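Local coordinates for major capsid protein (Faustovirus, PDB 5J7O) that probably forms the icosahedral capsid shell of this large double-stranded DNA virus as a trimer of double jelly-roll subunits, at residues V362-T374 and T501-Q514. Numbering follows the deposited sequence.
Sequences VLLTQYNRYTTYT and TTFKQSASQVMQNQ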
# COMPACT_ATOMS: atom_id res chain seq x y z
N VAL B 362 -30.39 48.94 -8.83
CA VAL B 362 -29.84 49.65 -9.99
C VAL B 362 -28.32 49.55 -10.06
O VAL B 362 -27.78 48.92 -10.97
CB VAL B 362 -30.30 51.12 -9.97
CG1 VAL B 362 -29.77 51.84 -11.19
CG2 VAL B 362 -31.82 51.20 -9.93
N LEU B 363 -27.62 50.17 -9.11
CA LEU B 363 -26.16 50.27 -9.17
C LEU B 363 -25.57 49.00 -8.56
O LEU B 363 -25.38 48.91 -7.34
CB LEU B 363 -25.68 51.52 -8.44
CG LEU B 363 -24.31 52.09 -8.82
CD1 LEU B 363 -24.17 53.52 -8.31
CD2 LEU B 363 -23.15 51.24 -8.31
N LEU B 364 -25.23 48.03 -9.41
CA LEU B 364 -24.68 46.76 -8.95
C LEU B 364 -23.18 46.91 -8.70
O LEU B 364 -22.42 47.23 -9.62
CB LEU B 364 -24.94 45.66 -9.98
CG LEU B 364 -24.28 44.32 -9.66
CD1 LEU B 364 -24.85 43.73 -8.38
CD2 LEU B 364 -24.42 43.35 -10.82
N THR B 365 -22.76 46.65 -7.46
CA THR B 365 -21.37 46.79 -7.05
C THR B 365 -20.63 45.45 -7.01
O THR B 365 -19.53 45.34 -7.55
CB THR B 365 -21.30 47.46 -5.67
OG1 THR B 365 -21.76 48.81 -5.77
CG2 THR B 365 -19.88 47.45 -5.13
N GLN B 366 -21.21 44.44 -6.37
CA GLN B 366 -20.57 43.14 -6.22
C GLN B 366 -21.52 42.03 -6.64
O GLN B 366 -22.72 42.09 -6.36
CB GLN B 366 -20.13 42.91 -4.77
CG GLN B 366 -19.19 43.96 -4.22
CD GLN B 366 -18.85 43.73 -2.76
OE1 GLN B 366 -18.86 42.60 -2.28
NE2 GLN B 366 -18.56 44.81 -2.04
N TYR B 367 -20.97 41.02 -7.31
CA TYR B 367 -21.71 39.83 -7.71
C TYR B 367 -20.94 38.60 -7.24
O TYR B 367 -19.71 38.56 -7.34
CB TYR B 367 -21.92 39.79 -9.23
CG TYR B 367 -22.42 38.45 -9.76
CD1 TYR B 367 -23.78 38.19 -9.84
CD2 TYR B 367 -21.53 37.47 -10.18
CE1 TYR B 367 -24.24 36.97 -10.32
CE2 TYR B 367 -21.98 36.26 -10.65
CZ TYR B 367 -23.34 36.01 -10.72
OH TYR B 367 -23.78 34.80 -11.21
N ASN B 368 -21.68 37.61 -6.74
CA ASN B 368 -21.10 36.35 -6.32
C ASN B 368 -21.97 35.21 -6.84
O ASN B 368 -23.20 35.31 -6.83
CB ASN B 368 -20.97 36.25 -4.80
CG ASN B 368 -19.91 37.18 -4.24
OD1 ASN B 368 -20.11 38.39 -4.16
ND2 ASN B 368 -18.78 36.61 -3.84
N ARG B 369 -21.32 34.13 -7.28
CA ARG B 369 -22.02 32.92 -7.69
C ARG B 369 -21.42 31.73 -6.96
O ARG B 369 -20.20 31.60 -6.86
CB ARG B 369 -21.93 32.70 -9.21
CG ARG B 369 -22.51 31.37 -9.66
CD ARG B 369 -22.58 31.26 -11.17
NE ARG B 369 -22.94 29.91 -11.60
CZ ARG B 369 -23.28 29.58 -12.84
NH1 ARG B 369 -23.30 30.51 -13.79
NH2 ARG B 369 -23.60 28.33 -13.13
N TYR B 370 -22.29 30.88 -6.43
CA TYR B 370 -21.89 29.66 -5.74
C TYR B 370 -22.61 28.49 -6.40
O TYR B 370 -23.84 28.48 -6.45
CB TYR B 370 -22.23 29.73 -4.24
CG TYR B 370 -21.70 30.95 -3.53
CD1 TYR B 370 -20.52 30.90 -2.81
CD2 TYR B 370 -22.40 32.16 -3.56
CE1 TYR B 370 -20.03 32.02 -2.15
CE2 TYR B 370 -21.92 33.28 -2.91
CZ TYR B 370 -20.74 33.20 -2.20
OH TYR B 370 -20.26 34.31 -1.55
N THR B 371 -21.85 27.52 -6.90
CA THR B 371 -22.41 26.44 -7.71
C THR B 371 -21.91 25.09 -7.21
O THR B 371 -20.69 24.86 -7.18
CB THR B 371 -22.07 26.62 -9.19
OG1 THR B 371 -22.60 27.87 -9.65
CG2 THR B 371 -22.64 25.48 -10.01
N THR B 372 -22.83 24.21 -6.84
CA THR B 372 -22.53 22.83 -6.49
C THR B 372 -23.30 21.89 -7.41
O THR B 372 -24.29 22.28 -8.05
CB THR B 372 -22.89 22.53 -5.03
OG1 THR B 372 -24.32 22.44 -4.89
CG2 THR B 372 -22.36 23.61 -4.10
N TYR B 373 -22.85 20.64 -7.47
CA TYR B 373 -23.48 19.62 -8.29
C TYR B 373 -23.70 18.37 -7.46
O TYR B 373 -22.81 17.95 -6.71
CB TYR B 373 -22.63 19.29 -9.53
CG TYR B 373 -22.27 20.49 -10.36
CD1 TYR B 373 -23.14 20.99 -11.32
CD2 TYR B 373 -21.04 21.13 -10.20
CE1 TYR B 373 -22.82 22.09 -12.08
CE2 TYR B 373 -20.71 22.23 -10.96
CZ TYR B 373 -21.59 22.71 -11.90
OH TYR B 373 -21.26 23.80 -12.66
N THR B 374 -24.87 17.77 -7.61
CA THR B 374 -25.24 16.57 -6.85
C THR B 374 -25.74 15.50 -7.82
O THR B 374 -26.79 15.71 -8.47
CB THR B 374 -26.30 16.89 -5.81
OG1 THR B 374 -26.00 18.15 -5.19
CG2 THR B 374 -26.35 15.81 -4.74
N THR B 501 -17.01 53.04 -7.61
CA THR B 501 -18.06 52.04 -7.80
C THR B 501 -18.17 51.59 -9.25
O THR B 501 -18.90 50.64 -9.52
CB THR B 501 -19.41 52.58 -7.32
OG1 THR B 501 -19.71 53.81 -8.00
CG2 THR B 501 -19.39 52.83 -5.82
N THR B 502 -17.48 52.25 -10.18
CA THR B 502 -17.37 51.76 -11.55
C THR B 502 -16.40 50.59 -11.66
O THR B 502 -16.35 49.94 -12.71
CB THR B 502 -16.92 52.89 -12.48
OG1 THR B 502 -15.61 53.32 -12.11
CG2 THR B 502 -17.88 54.07 -12.39
N PHE B 503 -15.64 50.31 -10.60
CA PHE B 503 -14.70 49.19 -10.55
C PHE B 503 -15.44 47.99 -9.96
O PHE B 503 -15.39 47.71 -8.76
CB PHE B 503 -13.48 49.57 -9.72
CG PHE B 503 -12.28 48.69 -9.94
CD1 PHE B 503 -12.24 47.78 -10.98
CD2 PHE B 503 -11.20 48.76 -9.08
CE1 PHE B 503 -11.14 46.96 -11.16
CE2 PHE B 503 -10.10 47.95 -9.25
CZ PHE B 503 -10.06 47.05 -10.29
N LYS B 504 -16.14 47.27 -10.83
CA LYS B 504 -17.05 46.22 -10.39
C LYS B 504 -16.28 45.00 -9.92
O LYS B 504 -15.15 44.74 -10.34
CB LYS B 504 -18.01 45.84 -11.51
CG LYS B 504 -18.76 47.01 -12.13
CD LYS B 504 -19.57 47.76 -11.09
CE LYS B 504 -20.41 48.84 -11.75
NZ LYS B 504 -21.25 49.59 -10.77
N GLN B 505 -16.92 44.23 -9.03
CA GLN B 505 -16.35 43.00 -8.49
C GLN B 505 -17.21 41.81 -8.87
O GLN B 505 -18.44 41.91 -8.96
CB GLN B 505 -16.24 43.07 -6.96
CG GLN B 505 -15.49 44.27 -6.43
CD GLN B 505 -15.56 44.37 -4.92
OE1 GLN B 505 -15.11 43.48 -4.21
NE2 GLN B 505 -16.13 45.46 -4.43
N SER B 506 -16.55 40.67 -9.08
CA SER B 506 -17.25 39.42 -9.35
C SER B 506 -16.41 38.27 -8.81
O SER B 506 -15.17 38.32 -8.83
CB SER B 506 -17.51 39.23 -10.85
OG SER B 506 -18.38 38.13 -11.07
N ALA B 507 -17.09 37.25 -8.31
CA ALA B 507 -16.42 36.10 -7.72
C ALA B 507 -17.31 34.88 -7.85
O ALA B 507 -18.54 34.99 -7.82
CB ALA B 507 -16.06 36.34 -6.25
N SER B 508 -16.69 33.71 -7.99
CA SER B 508 -17.44 32.47 -8.12
C SER B 508 -16.73 31.35 -7.38
O SER B 508 -15.50 31.26 -7.38
CB SER B 508 -17.62 32.07 -9.60
OG SER B 508 -16.38 31.78 -10.22
N GLN B 509 -17.52 30.50 -6.73
CA GLN B 509 -17.08 29.23 -6.17
C GLN B 509 -17.85 28.12 -6.86
O GLN B 509 -19.08 28.07 -6.76
CB GLN B 509 -17.31 29.16 -4.66
CG GLN B 509 -16.52 30.14 -3.83
CD GLN B 509 -16.66 29.86 -2.34
OE1 GLN B 509 -17.75 29.51 -1.87
NE2 GLN B 509 -15.57 30.00 -1.60
N VAL B 510 -17.14 27.25 -7.57
CA VAL B 510 -17.76 26.13 -8.27
C VAL B 510 -17.17 24.84 -7.72
O VAL B 510 -15.94 24.71 -7.61
CB VAL B 510 -17.55 26.22 -9.80
CG1 VAL B 510 -18.18 25.02 -10.49
CG2 VAL B 510 -18.13 27.52 -10.34
N MET B 511 -18.04 23.90 -7.37
CA MET B 511 -17.58 22.58 -6.95
C MET B 511 -16.84 21.89 -8.09
O MET B 511 -17.43 21.62 -9.14
CB MET B 511 -18.76 21.73 -6.49
CG MET B 511 -18.37 20.30 -6.13
SD MET B 511 -19.74 19.13 -6.24
CE MET B 511 -20.76 19.67 -4.88
N GLN B 512 -15.55 21.63 -7.89
CA GLN B 512 -14.77 20.94 -8.90
C GLN B 512 -14.92 19.43 -8.78
O GLN B 512 -15.03 18.72 -9.78
CB GLN B 512 -13.30 21.34 -8.81
CG GLN B 512 -12.44 20.85 -9.96
CD GLN B 512 -10.98 21.19 -9.78
OE1 GLN B 512 -10.43 21.11 -8.68
NE2 GLN B 512 -10.33 21.58 -10.87
N ASN B 513 -14.95 18.92 -7.54
CA ASN B 513 -15.17 17.51 -7.28
C ASN B 513 -15.55 17.36 -5.81
O ASN B 513 -15.36 18.27 -5.01
CB ASN B 513 -13.94 16.66 -7.63
CG ASN B 513 -14.28 15.20 -7.83
OD1 ASN B 513 -15.39 14.76 -7.55
ND2 ASN B 513 -13.31 14.43 -8.32
N GLN B 514 -16.07 16.18 -5.48
CA GLN B 514 -16.48 15.88 -4.11
C GLN B 514 -16.14 14.43 -3.79
O GLN B 514 -16.47 13.53 -4.57
CB GLN B 514 -17.97 16.14 -3.90
CG GLN B 514 -18.48 15.77 -2.51
CD GLN B 514 -19.96 16.04 -2.34
OE1 GLN B 514 -20.54 15.72 -1.30
NE2 GLN B 514 -20.58 16.63 -3.35
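Gln505 N to Thr365 O, at 3.2 Å, opens a ladder of backbone hydrogen bonds that climbs through Tyr367, Ala507, Arg369, Gln509 and Thr371 to Met511; the Ala507 rung is weak. Strand axes 6° apart and direct pairing from Gln366–Gln505 to Thr371–Val510 establish a parallel register.

Lys504 ties the start of the ladder. From CB, which makes no close approach to 362-374, CG leaves anti to the carbonyl carbon, and a single bend at chi2 (-59°) turns the otherwise extended chain over toward Leu364. CD and CE then each pass 3.3 Å from Leu364 O. NZ binds that oxygen at 2.9 Å from above the carbonyl plane. Leu363 CD2 lies 3.5 Å from NZ. The ammonium also takes Thr501 O and forms a salt bridge with Asp493 of the second subunit, so it joins both segments to the trimer interface.

Farther along, Gln509 OE1 meets the Tyr370 ring in plane at its edge, 3.2 Å from CD1, with amide and ring perpendicular; Gln484 holds the Gln509 amide nitrogen. At the far end Met511 CE reaches Thr372 CB at 3.6 Å.

Strand 341-351 flanks 364-375 and strand 473-490 flanks 503-521, both antiparallel. The contact is thus the parallel junction within a mixed sheet; its centre lies about 41 Å from the centre of the chain, consistent with an elaboration on the double jelly-roll that meets neighbouring subunits of the trimer.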